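Local structure of pullulanase (Bacillus acidopullulyticus, 2WAN) at residues P112-A117 / V125-S130; N116-D121 / N299-N304; D120-V125 / A279-V284; I145-G150 / N287-A292; S157-N162 / L273-L278. The protein probably debranches starch and pullulan by hydrolysing their alpha-1,6-glucosidic linkages. All coordinates share one frame; numbering follows the deposited sequence.

Interaction 1 of 5, residues P112-A117 / V125-S130; sequences PSVSNA and VLAKLS
Lys-128 leans over Ser-115, the extra residue of a beta bulge in the antiparallel hairpin of strands 114-121 and 124-129. Its CB lies 3.8 Å from Ser-115 OG, and CG comes closer to the same oxygen, at 3.4 Å. CG stands anti to the backbone N (chi1 -178°), and the chain then bends at chi2 and again at chi4. At the tip, NZ donates to a water 3.1 Å away that also bonds Ser-115 OG, and a second bond goes to Asn-579 OD1. The backbone records the bulge: Ser-115 N reaches Lys-128 O at 2.7 Å, while Lys-128 N donates to Asn-116 O. At the open end of the hairpin, Ser-130 OG takes the N-H of Ser-113 at 2.8 Å in an almost straight bond, and Ser-130 N returns one to Ser-113 O. On the other face Val-114 CG2 meets Leu-129 CD2 at 4.0 Å and Ala-117 CB rests on Val-125 CG1, with Val-290 packing against Val-114 and Ala-117. The chemistry is thus divided: an apolar face turned to strand 288-292, and a hydrated polar face on which a lysine amine is tied to the distant Asn-579.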
# COMPACT_ATOMS: atom_id res chain seq x y z
N PRO A 112 4.69 12.75 -38.88
CA PRO A 112 4.39 11.32 -38.76
C PRO A 112 5.55 10.55 -38.12
O PRO A 112 6.64 10.49 -38.69
CB PRO A 112 4.19 10.88 -40.22
CG PRO A 112 4.18 12.16 -41.05
CD PRO A 112 4.96 13.16 -40.26
N SER A 113 5.32 9.96 -36.94
CA SER A 113 6.43 9.37 -36.17
C SER A 113 6.11 8.10 -35.39
O SER A 113 4.96 7.83 -35.04
CB SER A 113 7.00 10.42 -35.21
OG SER A 113 6.02 10.85 -34.29
N VAL A 114 7.16 7.31 -35.12
CA VAL A 114 7.14 6.36 -34.01
C VAL A 114 7.28 7.23 -32.76
O VAL A 114 8.30 7.89 -32.58
CB VAL A 114 8.32 5.34 -34.10
CG1 VAL A 114 8.37 4.44 -32.86
CG2 VAL A 114 8.21 4.49 -35.36
N SER A 115 6.24 7.27 -31.92
CA SER A 115 6.23 8.22 -30.80
C SER A 115 6.86 7.68 -29.50
O SER A 115 7.19 8.45 -28.60
CB SER A 115 4.82 8.76 -30.53
OG SER A 115 3.93 7.72 -30.17
N ASN A 116 7.01 6.36 -29.43
CA ASN A 116 7.65 5.67 -28.30
C ASN A 116 8.02 4.25 -28.68
O ASN A 116 7.35 3.63 -29.51
CB ASN A 116 6.72 5.61 -27.06
CG ASN A 116 7.48 5.27 -25.78
OD1 ASN A 116 8.15 6.12 -25.20
ND2 ASN A 116 7.37 4.03 -25.33
N ALA A 117 9.09 3.73 -28.08
CA ALA A 117 9.48 2.33 -28.28
C ALA A 117 10.20 1.75 -27.07
O ALA A 117 11.11 2.38 -26.51
CB ALA A 117 10.35 2.17 -29.53
N VAL A 125 10.25 -5.67 -29.34
CA VAL A 125 10.07 -4.22 -29.23
C VAL A 125 8.58 -3.88 -29.31
O VAL A 125 7.86 -4.41 -30.17
CB VAL A 125 10.84 -3.45 -30.33
CG1 VAL A 125 10.50 -1.96 -30.32
CG2 VAL A 125 12.35 -3.65 -30.17
N LEU A 126 8.13 -3.03 -28.39
CA LEU A 126 6.76 -2.51 -28.38
C LEU A 126 6.79 -1.06 -28.83
O LEU A 126 7.31 -0.20 -28.13
CB LEU A 126 6.14 -2.64 -26.97
CG LEU A 126 4.71 -2.08 -26.81
CD1 LEU A 126 3.70 -3.10 -27.33
CD2 LEU A 126 4.40 -1.75 -25.36
N ALA A 127 6.23 -0.79 -30.01
CA ALA A 127 6.32 0.54 -30.61
C ALA A 127 4.97 1.20 -30.85
O ALA A 127 4.06 0.58 -31.40
CB ALA A 127 7.12 0.47 -31.92
N LYS A 128 4.87 2.46 -30.46
CA LYS A 128 3.67 3.27 -30.64
C LYS A 128 3.82 4.23 -31.82
O LYS A 128 4.84 4.93 -31.93
CB LYS A 128 3.35 4.05 -29.36
CG LYS A 128 2.08 4.91 -29.42
CD LYS A 128 0.82 4.07 -29.22
CE LYS A 128 -0.42 4.80 -29.72
NZ LYS A 128 -0.55 6.18 -29.19
N LEU A 129 2.80 4.29 -32.67
CA LEU A 129 2.83 5.17 -33.84
C LEU A 129 1.86 6.33 -33.67
O LEU A 129 0.79 6.18 -33.08
CB LEU A 129 2.49 4.37 -35.10
CG LEU A 129 3.05 2.95 -35.23
CD1 LEU A 129 2.26 2.15 -36.25
CD2 LEU A 129 4.54 2.97 -35.58
N SER A 130 2.23 7.50 -34.21
CA SER A 130 1.41 8.70 -34.12
C SER A 130 0.12 8.63 -34.95
O SER A 130 -0.78 9.46 -34.79
CB SER A 130 2.22 9.94 -34.50
OG SER A 130 2.76 9.80 -35.80
O HOH W 1 1.20 8.39 -30.40
O HOH W 2 5.83 2.13 -26.74

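Interaction 2 of 5, residues N116-D121 / N299-N304; sequences NAYLDD and NILPRN
Arg-303 lies across Tyr-118 with its guanidinium plane only 20° from the ring plane, and at the same time meets Asp-120 at its edge. Its CD sits over the ring centre, 3.8 Å from the centroid in a CH-pi contact, while CZ comes to 3.3 Å from Tyr-118 CD2. Asn-116 ND2 covers the opposite face of the ring. CG of Arg-303 is anti to the backbone N (chi1 -176°), and the bend at chi3 (68°) brings NE over the ring face. The carboxylate of Asp-120 is nearly coplanar with the guanidinium and is gripped side-on: NE donates to the syn lone pair of OD1 at 2.9 Å, and NH2 reaches OD2 at 2.8 Å. The anti lone pair of OD1 takes Asn-304 N at 3.0 Å. An alanine in place of Arg-303 would probably leave the Asp-120 carboxylate without its countercharge and strip most of the cover from one face of the Tyr-118 ring. Along the backbone, Leu-301 N donates to Ala-117 O and Leu-119 N to Leu-301 O, pairing strands 114-121 and 295-302 in parallel. Tyr-118 OH bonds Gln-571 and Thr-576, and Arg-303 NH1 also reaches Thr-576. Guanidinium and backbone N-H thus converge on one carboxylate, which would probably favour its ionised form.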
# COMPACT_ATOMS: atom_id res chain seq x y z
N ASN A 116 7.01 6.36 -29.43
CA ASN A 116 7.65 5.67 -28.30
C ASN A 116 8.02 4.25 -28.68
O ASN A 116 7.35 3.63 -29.51
CB ASN A 116 6.72 5.61 -27.06
CG ASN A 116 7.48 5.27 -25.78
OD1 ASN A 116 8.15 6.12 -25.20
ND2 ASN A 116 7.37 4.03 -25.33
N ALA A 117 9.09 3.73 -28.08
CA ALA A 117 9.48 2.33 -28.28
C ALA A 117 10.20 1.75 -27.07
O ALA A 117 11.11 2.38 -26.51
CB ALA A 117 10.35 2.17 -29.53
N TYR A 118 9.78 0.54 -26.69
CA TYR A 118 10.35 -0.16 -25.54
C TYR A 118 10.89 -1.52 -25.95
O TYR A 118 10.26 -2.24 -26.72
CB TYR A 118 9.27 -0.40 -24.46
CG TYR A 118 8.86 0.81 -23.65
CD1 TYR A 118 9.81 1.70 -23.13
CD2 TYR A 118 7.51 1.03 -23.35
CE1 TYR A 118 9.44 2.78 -22.36
CE2 TYR A 118 7.12 2.10 -22.57
CZ TYR A 118 8.10 2.99 -22.07
OH TYR A 118 7.74 4.07 -21.30
N LEU A 119 12.05 -1.87 -25.41
CA LEU A 119 12.57 -3.21 -25.54
C LEU A 119 12.04 -4.00 -24.34
O LEU A 119 12.55 -3.85 -23.21
CB LEU A 119 14.11 -3.18 -25.59
CG LEU A 119 14.87 -4.48 -25.89
CD1 LEU A 119 14.53 -5.03 -27.30
CD2 LEU A 119 16.39 -4.26 -25.74
N ASP A 120 11.01 -4.80 -24.57
CA ASP A 120 10.29 -5.48 -23.48
C ASP A 120 10.64 -6.94 -23.31
O ASP A 120 10.16 -7.59 -22.39
CB ASP A 120 8.76 -5.32 -23.63
CG ASP A 120 8.27 -3.97 -23.13
OD1 ASP A 120 8.92 -3.36 -22.23
OD2 ASP A 120 7.22 -3.51 -23.62
N ASP A 121 11.47 -7.47 -24.21
CA ASP A 121 12.05 -8.81 -24.06
C ASP A 121 13.37 -8.78 -24.83
O ASP A 121 13.69 -7.79 -25.47
CB ASP A 121 11.10 -9.89 -24.60
CG ASP A 121 11.32 -11.26 -23.96
OD1 ASP A 121 10.34 -12.03 -23.89
OD2 ASP A 121 12.45 -11.58 -23.51
N ASN A 299 14.16 6.37 -30.56
CA ASN A 299 14.96 5.54 -29.67
C ASN A 299 14.13 4.41 -29.06
O ASN A 299 12.93 4.59 -28.80
CB ASN A 299 15.56 6.40 -28.56
CG ASN A 299 16.39 5.60 -27.58
OD1 ASN A 299 17.49 5.14 -27.90
ND2 ASN A 299 15.86 5.41 -26.38
N ILE A 300 14.77 3.27 -28.85
CA ILE A 300 14.18 2.13 -28.16
C ILE A 300 14.76 2.08 -26.74
O ILE A 300 15.96 1.80 -26.55
CB ILE A 300 14.48 0.77 -28.85
CG1 ILE A 300 14.19 0.83 -30.36
CG2 ILE A 300 13.72 -0.38 -28.19
CD1 ILE A 300 14.75 -0.36 -31.14
N LEU A 301 13.92 2.35 -25.75
CA LEU A 301 14.38 2.36 -24.36
C LEU A 301 14.18 0.99 -23.78
O LEU A 301 13.09 0.43 -23.90
CB LEU A 301 13.62 3.40 -23.54
CG LEU A 301 14.18 3.65 -22.13
CD1 LEU A 301 15.38 4.59 -22.20
CD2 LEU A 301 13.08 4.26 -21.27
N PRO A 302 15.23 0.42 -23.15
CA PRO A 302 15.04 -0.86 -22.48
C PRO A 302 14.00 -0.73 -21.34
O PRO A 302 14.08 0.21 -20.54
CB PRO A 302 16.44 -1.16 -21.92
CG PRO A 302 17.36 -0.41 -22.86
CD PRO A 302 16.63 0.86 -23.12
N ARG A 303 13.02 -1.62 -21.32
CA ARG A 303 12.04 -1.67 -20.22
C ARG A 303 11.96 -3.10 -19.70
O ARG A 303 12.79 -3.50 -18.90
CB ARG A 303 10.67 -1.08 -20.62
CG ARG A 303 9.65 -1.04 -19.45
CD ARG A 303 8.32 -0.39 -19.84
NE ARG A 303 7.56 -1.20 -20.80
CZ ARG A 303 6.27 -1.04 -21.07
NH1 ARG A 303 5.55 -0.10 -20.46
NH2 ARG A 303 5.68 -1.82 -21.97
N ASN A 304 11.01 -3.90 -20.18
CA ASN A 304 10.78 -5.20 -19.56
C ASN A 304 11.83 -6.24 -19.89
O ASN A 304 11.89 -7.29 -19.26
CB ASN A 304 9.36 -5.70 -19.84
CG ASN A 304 8.30 -4.83 -19.20
OD1 ASN A 304 8.57 -4.11 -18.24
ND2 ASN A 304 7.08 -4.89 -19.72

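Interaction 3 of 5, residues D120-V125 / A279-V284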
# COMPACT_ATOMS: atom_id res chain seq x y z
N ASP A 120 11.01 -4.80 -24.57
CA ASP A 120 10.29 -5.48 -23.48
C ASP A 120 10.64 -6.94 -23.31
O ASP A 120 10.16 -7.59 -22.39
CB ASP A 120 8.76 -5.32 -23.63
CG ASP A 120 8.27 -3.97 -23.13
OD1 ASP A 120 8.92 -3.36 -22.23
OD2 ASP A 120 7.22 -3.51 -23.62
N ASP A 121 11.47 -7.47 -24.21
CA ASP A 121 12.05 -8.81 -24.06
C ASP A 121 13.37 -8.78 -24.83
O ASP A 121 13.69 -7.79 -25.47
CB ASP A 121 11.10 -9.89 -24.60
CG ASP A 121 11.32 -11.26 -23.96
OD1 ASP A 121 10.34 -12.03 -23.89
OD2 ASP A 121 12.45 -11.58 -23.51
N GLU A 122 14.15 -9.85 -24.74
CA GLU A 122 15.44 -9.88 -25.42
C GLU A 122 15.34 -9.57 -26.92
O GLU A 122 16.17 -8.85 -27.46
CB GLU A 122 16.18 -11.20 -25.17
CG GLU A 122 15.50 -12.44 -25.70
CD GLU A 122 16.48 -13.55 -26.01
OE1 GLU A 122 17.65 -13.25 -26.34
OE2 GLU A 122 16.09 -14.73 -25.93
N LYS A 123 14.28 -10.06 -27.57
CA LYS A 123 14.07 -9.84 -29.00
C LYS A 123 12.69 -9.26 -29.34
O LYS A 123 12.16 -9.51 -30.43
CB LYS A 123 14.29 -11.15 -29.77
CG LYS A 123 15.69 -11.76 -29.65
CD LYS A 123 15.71 -13.17 -30.23
CE LYS A 123 17.10 -13.78 -30.18
NZ LYS A 123 17.04 -15.26 -30.20
N THR A 124 12.12 -8.47 -28.43
CA THR A 124 10.78 -7.91 -28.62
C THR A 124 10.75 -6.41 -28.35
O THR A 124 11.16 -5.94 -27.28
CB THR A 124 9.73 -8.61 -27.72
OG1 THR A 124 9.75 -10.02 -27.96
CG2 THR A 124 8.32 -8.07 -27.99
N VAL A 125 10.25 -5.67 -29.34
CA VAL A 125 10.07 -4.22 -29.23
C VAL A 125 8.58 -3.88 -29.31
O VAL A 125 7.86 -4.41 -30.17
CB VAL A 125 10.84 -3.45 -30.33
CG1 VAL A 125 10.50 -1.96 -30.32
CG2 VAL A 125 12.35 -3.65 -30.17
N ALA A 279 15.63 -10.45 -34.98
CA ALA A 279 16.45 -11.63 -35.31
C ALA A 279 17.49 -11.93 -34.24
O ALA A 279 17.79 -13.09 -33.96
CB ALA A 279 17.11 -11.47 -36.68
N SER A 280 18.03 -10.88 -33.62
CA SER A 280 19.00 -11.01 -32.54
C SER A 280 18.67 -10.07 -31.39
O SER A 280 17.97 -9.06 -31.58
CB SER A 280 20.42 -10.73 -33.06
OG SER A 280 20.52 -9.40 -33.54
N ALA A 281 19.19 -10.40 -30.21
CA ALA A 281 18.99 -9.60 -28.99
C ALA A 281 19.94 -8.40 -28.92
O ALA A 281 21.16 -8.58 -28.86
CB ALA A 281 19.17 -10.49 -27.77
N PRO A 282 19.39 -7.17 -28.96
CA PRO A 282 20.26 -5.99 -28.91
C PRO A 282 20.97 -5.82 -27.56
O PRO A 282 20.53 -6.39 -26.56
CB PRO A 282 19.31 -4.81 -29.14
CG PRO A 282 18.03 -5.40 -29.64
CD PRO A 282 17.97 -6.80 -29.11
N ASP A 283 22.06 -5.07 -27.56
CA ASP A 283 22.80 -4.71 -26.35
C ASP A 283 22.07 -3.56 -25.66
O ASP A 283 21.93 -2.47 -26.22
CB ASP A 283 24.24 -4.31 -26.75
CG ASP A 283 25.15 -4.04 -25.55
OD1 ASP A 283 24.67 -3.51 -24.52
OD2 ASP A 283 26.36 -4.35 -25.66
N VAL A 284 21.59 -3.82 -24.44
CA VAL A 284 20.78 -2.83 -23.70
C VAL A 284 21.53 -1.56 -23.29
O VAL A 284 20.91 -0.59 -22.84
CB VAL A 284 20.06 -3.45 -22.46
CG1 VAL A 284 19.07 -4.53 -22.89
CG2 VAL A 284 21.05 -4.01 -21.45
O HOH W 3 18.13 -7.69 -25.58
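Glu-122 and Lys-123, at the tip of a hairpin, rest on the irregular chain of Ser-280, Ala-281 and Pro-282 without one direct hydrogen bond. The first shell gathers round Glu-122 O. Pro-282 CD approaches it to 3.2 Å, and Ala-281 CA makes a CA-H...O contact at 3.3 Å. A water donates to the same oxygen at 3.0 Å and, with its other proton, to Pro-282 O at 2.9 Å, and so bridges the two backbones. Glu-122 OE1 also touches Ala-281 CB at 3.5 Å. Lys-123 places CG anti to its own carbonyl carbon (chi1 -61°), which brings that atom to 3.8 Å from Ala-281 N; the chain is extended beyond it, with CE in the neighbourhood of Ala-279 O. An alanine at Lys-123 would probably leave the backbone from Ala-279 to Ala-281 without this aliphatic cover on the hairpin side.

Behind these groups stands a type I beta turn from Asp-121 to Thr-124. Asp-121 OD2 accepts the N-H of Glu-122 at 2.7 Å on its anti side, and Asp-120 N closes the hairpin on Thr-124 O at 2.9 Å. Further out, Lys-123 pairs through its backbone with Leu-278, and Ser-280 and Pro-282 pack on Ile-153 of strand 152-160. The contact is thus a surface seam between a hairpin tip and the loop after strand 273-278, made of van der Waals and CA-H...O contacts, with one water as the polar bridge between the two backbones.

Interaction 4 of 5, residues I145-G150 / N287-A292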
# COMPACT_ATOMS: atom_id res chain seq x y z
N ILE A 145 18.07 -0.44 -35.96
CA ILE A 145 19.51 -0.29 -36.05
C ILE A 145 20.14 -0.01 -34.68
O ILE A 145 19.59 0.75 -33.87
CB ILE A 145 19.89 0.70 -36.98
CG1 ILE A 145 21.38 0.64 -37.24
CG2 ILE A 145 19.52 2.05 -36.50
CD1 ILE A 145 21.77 1.42 -38.30
N ASP A 146 21.26 -0.66 -34.40
CA ASP A 146 22.11 -0.28 -33.28
C ASP A 146 23.03 0.85 -33.72
O ASP A 146 24.04 0.61 -34.40
CB ASP A 146 22.91 -1.50 -32.80
CG ASP A 146 23.87 -1.17 -31.66
OD1 ASP A 146 24.14 0.02 -31.38
OD2 ASP A 146 24.37 -2.13 -31.04
N LYS A 147 22.68 2.08 -33.35
CA LYS A 147 23.43 3.27 -33.77
C LYS A 147 24.84 3.39 -33.18
O LYS A 147 25.66 4.18 -33.67
CB LYS A 147 22.64 4.55 -33.48
CG LYS A 147 21.43 4.76 -34.41
CD LYS A 147 21.13 6.24 -34.63
CE LYS A 147 20.51 6.89 -33.39
NZ LYS A 147 20.25 8.35 -33.58
N THR A 148 25.12 2.60 -32.14
CA THR A 148 26.45 2.56 -31.53
C THR A 148 27.46 1.85 -32.43
O THR A 148 28.57 2.35 -32.64
CB THR A 148 26.41 1.90 -30.12
OG1 THR A 148 25.45 2.58 -29.31
CG2 THR A 148 27.78 1.96 -29.43
N THR A 149 27.07 0.70 -32.98
CA THR A 149 27.94 -0.12 -33.81
C THR A 149 27.62 -0.01 -35.31
O THR A 149 28.37 -0.53 -36.15
CB THR A 149 27.87 -1.62 -33.41
OG1 THR A 149 26.55 -2.12 -33.67
CG2 THR A 149 28.20 -1.81 -31.94
N GLY A 150 26.51 0.64 -35.64
CA GLY A 150 26.05 0.73 -37.03
C GLY A 150 25.30 -0.50 -37.52
O GLY A 150 24.77 -0.48 -38.63
N ASN A 287 22.84 2.49 -28.27
CA ASN A 287 21.87 3.42 -28.82
C ASN A 287 21.04 2.71 -29.89
O ASN A 287 21.50 2.54 -31.03
CB ASN A 287 22.57 4.64 -29.40
CG ASN A 287 21.60 5.74 -29.82
OD1 ASN A 287 20.40 5.69 -29.53
ND2 ASN A 287 22.13 6.74 -30.51
N LEU A 288 19.84 2.29 -29.53
CA LEU A 288 19.00 1.50 -30.43
C LEU A 288 17.86 2.35 -30.95
O LEU A 288 17.26 3.13 -30.21
CB LEU A 288 18.47 0.24 -29.72
CG LEU A 288 19.43 -0.58 -28.83
CD1 LEU A 288 18.68 -1.59 -27.99
CD2 LEU A 288 20.54 -1.27 -29.64
N ASP A 289 17.58 2.22 -32.25
CA ASP A 289 16.54 3.01 -32.92
C ASP A 289 15.61 2.13 -33.73
O ASP A 289 16.02 1.10 -34.26
CB ASP A 289 17.17 4.06 -33.84
CG ASP A 289 17.26 5.43 -33.19
OD1 ASP A 289 17.11 6.43 -33.91
OD2 ASP A 289 17.48 5.50 -31.96
N VAL A 290 14.35 2.54 -33.81
CA VAL A 290 13.36 1.84 -34.63
C VAL A 290 12.69 2.84 -35.57
O VAL A 290 12.48 4.00 -35.21
CB VAL A 290 12.32 1.06 -33.77
CG1 VAL A 290 11.51 2.01 -32.90
CG2 VAL A 290 11.40 0.21 -34.66
N ALA A 291 12.39 2.39 -36.78
CA ALA A 291 11.68 3.20 -37.76
C ALA A 291 10.77 2.30 -38.59
O ALA A 291 10.92 1.07 -38.59
CB ALA A 291 12.67 3.95 -38.66
N ALA A 292 9.83 2.93 -39.29
CA ALA A 292 9.03 2.29 -40.33
C ALA A 292 8.85 3.27 -41.49
O ALA A 292 9.01 4.48 -41.31
CB ALA A 292 7.68 1.83 -39.79
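Lys-147 N donates to Asn-287 O over only 2.6 Å, lying nearly along the C=O axis although the angle at the hydrogen is 139°. This bond ends an antiparallel pairing of strands 142-146 and 288-292, neighbours in a mixed seven-stranded sheet, just where the first strand leaves through an Asx turn. In that turn Asp-146 OD1, with CG anti to its backbone N (chi1 177°), accepts Thr-148 N at 2.9 Å and, weakly, Thr-149 N. The turn presents Thr-148 OG1 to the other strand, where it receives the N-H of Asn-287 at 2.8 Å in an almost straight bond. Ile-145 and Asp-289 form a hydrogen-bonded pair, N to O both ways. Asp-146 and Leu-288 lie on the same face of the sheet, and Leu-288 CD2 meets Asp-146 CG at 3.9 Å. Beyond the strand end Lys-147 bends at chi3 and passes between two polar groups, its CE 3.3 Å from Asn-287 ND2, and its charge faces Asp-289 only in a long salt bridge. Asn-287 OD1 is meanwhile held by Asn-385 ND2, a link beyond this sheet. The salt bridge itself spans 3.7 Å from Lys-147 NZ to Asp-289 OD1, with Lys-147 CE slightly closer to that oxygen, at 3.5 Å.

Interaction 5 of 5, residues S157-N162 / L273-L278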
# COMPACT_ATOMS: atom_id res chain seq x y z
N SER A 157 9.13 -10.15 -37.62
CA SER A 157 7.69 -10.24 -37.44
C SER A 157 7.15 -8.93 -36.86
O SER A 157 7.80 -8.29 -36.03
CB SER A 157 7.33 -11.40 -36.51
OG SER A 157 5.95 -11.38 -36.17
N ALA A 158 5.97 -8.53 -37.32
CA ALA A 158 5.31 -7.34 -36.83
C ALA A 158 3.81 -7.61 -36.66
O ALA A 158 3.09 -7.80 -37.64
CB ALA A 158 5.54 -6.16 -37.77
N VAL A 159 3.37 -7.65 -35.40
CA VAL A 159 1.95 -7.90 -35.09
C VAL A 159 1.38 -6.74 -34.28
O VAL A 159 2.14 -5.92 -33.73
CB VAL A 159 1.74 -9.26 -34.36
CG1 VAL A 159 2.34 -10.41 -35.16
CG2 VAL A 159 2.30 -9.23 -32.92
N SER A 160 0.06 -6.63 -34.21
CA SER A 160 -0.57 -5.64 -33.34
C SER A 160 -0.46 -6.08 -31.89
O SER A 160 -0.63 -7.26 -31.57
CB SER A 160 -2.05 -5.44 -33.67
OG SER A 160 -2.60 -4.42 -32.85
N ALA A 161 -0.19 -5.12 -31.01
CA ALA A 161 -0.04 -5.39 -29.58
C ALA A 161 -1.37 -5.22 -28.84
O ALA A 161 -1.50 -5.60 -27.67
CB ALA A 161 1.03 -4.49 -28.98
N ASN A 162 -2.36 -4.65 -29.53
CA ASN A 162 -3.69 -4.48 -28.96
C ASN A 162 -4.31 -5.81 -28.58
O ASN A 162 -4.29 -6.75 -29.37
CB ASN A 162 -4.61 -3.74 -29.93
CG ASN A 162 -4.14 -2.33 -30.21
OD1 ASN A 162 -3.51 -1.70 -29.36
ND2 ASN A 162 -4.45 -1.83 -31.39
N LEU A 273 -0.11 0.44 -32.55
CA LEU A 273 0.71 -0.15 -31.50
C LEU A 273 1.16 -1.54 -31.93
O LEU A 273 0.35 -2.47 -32.00
CB LEU A 273 -0.08 -0.23 -30.18
CG LEU A 273 0.68 -0.63 -28.91
CD1 LEU A 273 1.78 0.38 -28.59
CD2 LEU A 273 -0.32 -0.74 -27.76
N VAL A 274 2.46 -1.66 -32.18
CA VAL A 274 3.01 -2.85 -32.81
C VAL A 274 4.00 -3.58 -31.90
O VAL A 274 4.81 -2.95 -31.22
CB VAL A 274 3.73 -2.49 -34.15
CG1 VAL A 274 4.18 -3.74 -34.88
CG2 VAL A 274 2.82 -1.65 -35.04
N GLN A 275 3.92 -4.90 -31.91
CA GLN A 275 4.90 -5.75 -31.26
C GLN A 275 5.84 -6.36 -32.31
O GLN A 275 5.40 -7.13 -33.17
CB GLN A 275 4.21 -6.87 -30.47
CG GLN A 275 5.18 -7.81 -29.77
CD GLN A 275 4.51 -8.99 -29.11
OE1 GLN A 275 5.04 -10.10 -29.12
NE2 GLN A 275 3.33 -8.76 -28.54
N LEU A 276 7.12 -6.00 -32.22
CA LEU A 276 8.14 -6.44 -33.19
C LEU A 276 9.03 -7.54 -32.63
O LEU A 276 9.49 -7.47 -31.49
CB LEU A 276 9.00 -5.24 -33.63
CG LEU A 276 8.26 -4.02 -34.18
CD1 LEU A 276 9.17 -2.80 -34.30
CD2 LEU A 276 7.61 -4.34 -35.53
N THR A 277 9.28 -8.55 -33.45
CA THR A 277 10.23 -9.60 -33.10
C THR A 277 11.52 -9.34 -33.86
O THR A 277 11.49 -9.05 -35.06
CB THR A 277 9.69 -11.01 -33.39
OG1 THR A 277 8.48 -11.20 -32.65
CG2 THR A 277 10.69 -12.09 -32.97
N LEU A 278 12.65 -9.44 -33.16
CA LEU A 278 13.97 -9.18 -33.75
C LEU A 278 14.74 -10.47 -33.98
O LEU A 278 14.52 -11.47 -33.29
CB LEU A 278 14.77 -8.22 -32.85
CG LEU A 278 14.14 -6.87 -32.50
CD1 LEU A 278 15.14 -6.04 -31.69
CD2 LEU A 278 13.67 -6.08 -33.73
O HOH W 4 6.00 -9.62 -33.34
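Leu-276 turns CG anti to its own carbonyl carbon (chi1 -54°) and Val-274 holds CG1 anti to its backbone N (chi1 -174°), and both side chains bear on the methyl of Ala-158. Leu-276 CD2 touches Ala-158 CB at 3.6 Å and Val-274 CG1 meets it at 4.0 Å, while the same CG1 also presses on Val-159 O at 3.2 Å. On the opposite face Val-159 and Gln-275 lie side by side and point the same way, with Val-159 CG2 3.9 Å from Gln-275 CB. The frame for these contacts is an antiparallel pairing of strands 152-160 and 273-278 in the seven-stranded sheet. Val-159 and Gln-275 exchange two backbone bonds, Gln-275 N to Val-159 O being the shorter at 2.7 Å, and Thr-277 N donates to Ser-157 O. Past the end of the first strand the chain still holds on, Ala-161 N giving a nearly straight bond to Leu-273 O, and Ala-161 CB packs on Leu-273 CG at 3.9 Å. Leu-126, from the next strand, also touches Ala-161. Ser-160 OG is hydrogen-bonded to Thr-271 OG1, which also bonds Leu-273 O. A water donates to Gln-275 O at 2.6 Å and bonds Thr-277 OG1 at 3.0 Å, with a weak bond to Ser-157 OG. Ser-157 N, by contrast, is buried here with no partner in the model.

Overall arrangement
From the modelled N terminus, interaction 1 closes the first hairpin within some twenty residues. Interaction 2 starts on the same strand but closes only at 299-304, pairing strand 114-121 in parallel with strand 295-302 and so joining the two ends of the sheet. Interaction 3 begins at the tip of the hairpin and crosses both interaction 1 and interaction 4. Interactions 4 and 5 lie within the long span of interaction 2, and interaction 5 lies within that of interaction 4. Between the segments of interaction 5 the chain leaves to build the separate four-stranded sheet of 192-253. Strand 124-129 bonds to strand 273-278, coupling interactions 1 and 5, while Val-290 joins interactions 1, 4 and 5 in one apolar core.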